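Local coordinates for putative alpha/beta hydrolase (Desulfitobacterium hafniense, PDB 4RPC), which is a putative alpha/beta hydrolase that probably uses a serine nucleophile, though its substrate is not known, at residues 105-110 / 190-195. Sequence-based numbering, arbitrary orientation.
Sequences MAIRGE and YRYDLK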
loop_
_atom_site.group_PDB
_atom_site.type_symbol
_atom_site.label_atom_id
_atom_site.label_comp_id
_atom_site.label_asym_id
_atom_site.label_seq_id
_atom_site.Cartn_x
_atom_site.Cartn_y
_atom_site.Cartn_z
HETATM N N MSE A 105 1.103 -10.353 4.966
HETATM C CA MSE A 105 2.448 -10.880 5.262
HETATM C C MSE A 105 2.708 -11.024 6.749
HETATM O O MSE A 105 3.331 -11.971 7.160
HETATM C CB MSE A 105 3.506 -10.025 4.589
HETATM C CG MSE A 105 3.503 -10.509 3.127
HETATM SE SE MSE A 105 4.791 -9.361 2.254
HETATM C CE MSE A 105 6.274 -10.548 2.840
ATOM N N ALA A 106 2.169 -10.117 7.570
ATOM C CA ALA A 106 2.363 -10.195 9.027
ATOM C C ALA A 106 1.623 -11.352 9.650
ATOM O O ALA A 106 2.025 -11.844 10.681
ATOM C CB ALA A 106 1.948 -8.888 9.714
ATOM N N ILE A 107 0.532 -11.759 9.030
ATOM C CA ILE A 107 -0.311 -12.833 9.522
ATOM C C ILE A 107 0.192 -14.219 9.118
ATOM O O ILE A 107 0.095 -15.151 9.897
ATOM C CB ILE A 107 -1.726 -12.649 8.956
ATOM C CG1 ILE A 107 -2.385 -11.420 9.559
ATOM C CG2 ILE A 107 -2.545 -13.931 9.095
ATOM C CD1 ILE A 107 -3.725 -11.136 8.891
ATOM N N ARG A 108 0.646 -14.385 7.878
ATOM C CA ARG A 108 1.112 -15.683 7.411
ATOM C C ARG A 108 2.244 -16.232 8.275
ATOM O O ARG A 108 2.271 -17.424 8.607
ATOM C CB ARG A 108 1.627 -15.577 5.996
ATOM C CG ARG A 108 0.558 -15.480 4.926
ATOM C CD ARG A 108 1.231 -15.241 3.570
ATOM N NE ARG A 108 2.581 -15.829 3.448
ATOM C CZ ARG A 108 2.854 -17.094 3.098
ATOM N NH1 ARG A 108 1.874 -17.954 2.821
ATOM N NH2 ARG A 108 4.122 -17.503 3.029
ATOM N N GLY A 109 3.203 -15.380 8.614
ATOM C CA GLY A 109 4.228 -15.760 9.581
ATOM C C GLY A 109 5.411 -16.514 9.010
ATOM O O GLY A 109 6.310 -16.883 9.762
ATOM N N GLU A 110 5.436 -16.747 7.698
ATOM C CA GLU A 110 6.606 -17.344 7.078
ATOM C C GLU A 110 7.794 -16.454 7.472
ATOM O O GLU A 110 8.760 -16.888 8.072
ATOM C CB GLU A 110 6.436 -17.398 5.556
ATOM C CG GLU A 110 7.378 -18.388 4.852
ATOM C CD GLU A 110 7.741 -17.985 3.414
ATOM O OE1 GLU A 110 6.915 -17.317 2.734
ATOM O OE2 GLU A 110 8.859 -18.333 2.963
ATOM N N TYR A 190 -10.596 -5.102 -3.042
ATOM C CA TYR A 190 -11.934 -5.053 -2.519
ATOM C C TYR A 190 -12.458 -6.376 -1.964
ATOM O O TYR A 190 -13.299 -6.353 -1.138
ATOM C CB TYR A 190 -12.908 -4.516 -3.594
ATOM C CG TYR A 190 -12.781 -3.039 -3.764
ATOM C CD1 TYR A 190 -12.822 -2.192 -2.662
ATOM C CD2 TYR A 190 -12.632 -2.483 -5.001
ATOM C CE1 TYR A 190 -12.696 -0.816 -2.806
ATOM C CE2 TYR A 190 -12.481 -1.120 -5.168
ATOM C CZ TYR A 190 -12.516 -0.290 -4.078
ATOM O OH TYR A 190 -12.428 1.054 -4.234
ATOM N N ARG A 191 -11.961 -7.512 -2.425
ATOM C CA ARG A 191 -12.334 -8.823 -1.910
ATOM C C ARG A 191 -11.735 -9.134 -0.543
ATOM O O ARG A 191 -12.360 -9.815 0.251
ATOM C CB ARG A 191 -11.860 -9.916 -2.874
ATOM C CG ARG A 191 -12.468 -11.268 -2.643
ATOM C CD ARG A 191 -13.729 -11.494 -3.432
ATOM N NE ARG A 191 -13.526 -11.252 -4.862
ATOM C CZ ARG A 191 -14.519 -11.135 -5.753
ATOM N NH1 ARG A 191 -15.796 -11.254 -5.357
ATOM N NH2 ARG A 191 -14.217 -10.872 -7.059
ATOM N N TYR A 192 -10.511 -8.660 -0.272
ATOM C CA TYR A 192 -9.803 -9.036 0.977
ATOM C C TYR A 192 -10.666 -8.789 2.204
ATOM O O TYR A 192 -11.160 -7.696 2.446
ATOM C CB TYR A 192 -8.502 -8.276 1.090
ATOM C CG TYR A 192 -7.540 -8.772 2.166
ATOM C CD1 TYR A 192 -7.066 -10.071 2.155
ATOM C CD2 TYR A 192 -7.083 -7.942 3.142
ATOM C CE1 TYR A 192 -6.173 -10.505 3.124
ATOM C CE2 TYR A 192 -6.216 -8.371 4.125
ATOM C CZ TYR A 192 -5.730 -9.645 4.115
ATOM O OH TYR A 192 -4.832 -10.089 5.114
ATOM N N ASP A 193 -10.854 -9.805 2.996
ATOM C CA ASP A 193 -11.636 -9.654 4.208
ATOM C C ASP A 193 -10.794 -10.008 5.438
ATOM O O ASP A 193 -10.598 -11.175 5.769
ATOM C CB ASP A 193 -12.876 -10.519 4.051
ATOM C CG ASP A 193 -13.856 -10.406 5.206
ATOM O OD1 ASP A 193 -13.667 -9.621 6.142
ATOM O OD2 ASP A 193 -14.812 -11.189 5.176
ATOM N N LEU A 194 -10.274 -8.985 6.098
ATOM C CA LEU A 194 -9.346 -9.174 7.221
ATOM C C LEU A 194 -10.044 -9.647 8.508
ATOM O O LEU A 194 -9.530 -10.481 9.199
ATOM C CB LEU A 194 -8.620 -7.869 7.509
ATOM C CG LEU A 194 -7.667 -7.832 8.689
ATOM C CD1 LEU A 194 -6.658 -8.931 8.500
ATOM C CD2 LEU A 194 -7.024 -6.465 8.790
ATOM N N LYS A 195 -11.228 -9.124 8.800
ATOM C CA LYS A 195 -11.962 -9.515 9.998
ATOM C C LYS A 195 -12.172 -11.013 10.045
ATOM O O LYS A 195 -12.014 -11.612 11.111
ATOM C CB LYS A 195 -13.328 -8.801 10.065
ATOM C CG LYS A 195 -14.163 -9.167 11.286
ATOM C CD LYS A 195 -14.779 -7.934 11.952
ATOM C CE LYS A 195 -15.860 -8.318 12.957
ATOM N NZ LYS A 195 -15.370 -9.331 13.949
#
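Ile-107 overlaps Leu-194 through a single methyl from each side chain. Ile-107 CD1 lies 3.7 Å from Leu-194 CD1, and the two side chains meet at a slant. The same Ile-107 CD1 also comes within 4.1 Å of Tyr-192 OH. This is van der Waals contact at the phenol oxygen, not at the ring. Tyr-192 and Ile-107 reach for each other from opposite directions. In Ile-107, CD1 lies anti to CA (chi2 174°), which extends the branch towards Leu-194. Leu-194 starts its side chain across the contact rather than into it. Its CG is anti to the backbone N (chi1 177°), and the turn at chi2 (56°) swings CD1 to the isoleucine. The interface is small, burying 72 Å² in all, and it is held by apolar packing. Ile-107 also packs on Ala-199 and Val-201. The polar end of Tyr-192 is satisfied elsewhere, by a hydrogen bond between its OH and Glu-104 OE1, three residues before Ile-107 on helix 97-108. That bond ties the tyrosine to the same helix that carries Ile-107.

Helix 97-108 follows strand 88-95 of the central, mostly parallel sheet of the alpha/beta hydrolase fold, and what is probably the nucleophile elbow; its C-terminal end makes this contact. Residues 192-195 lead out of helix 179-191 towards strand 204-210. Helix 220-226 packs on Leu-194, and helix 70-83 touches Tyr-192. The contact thus joins the helix after strand 88-95 to the chain returning to the central sheet.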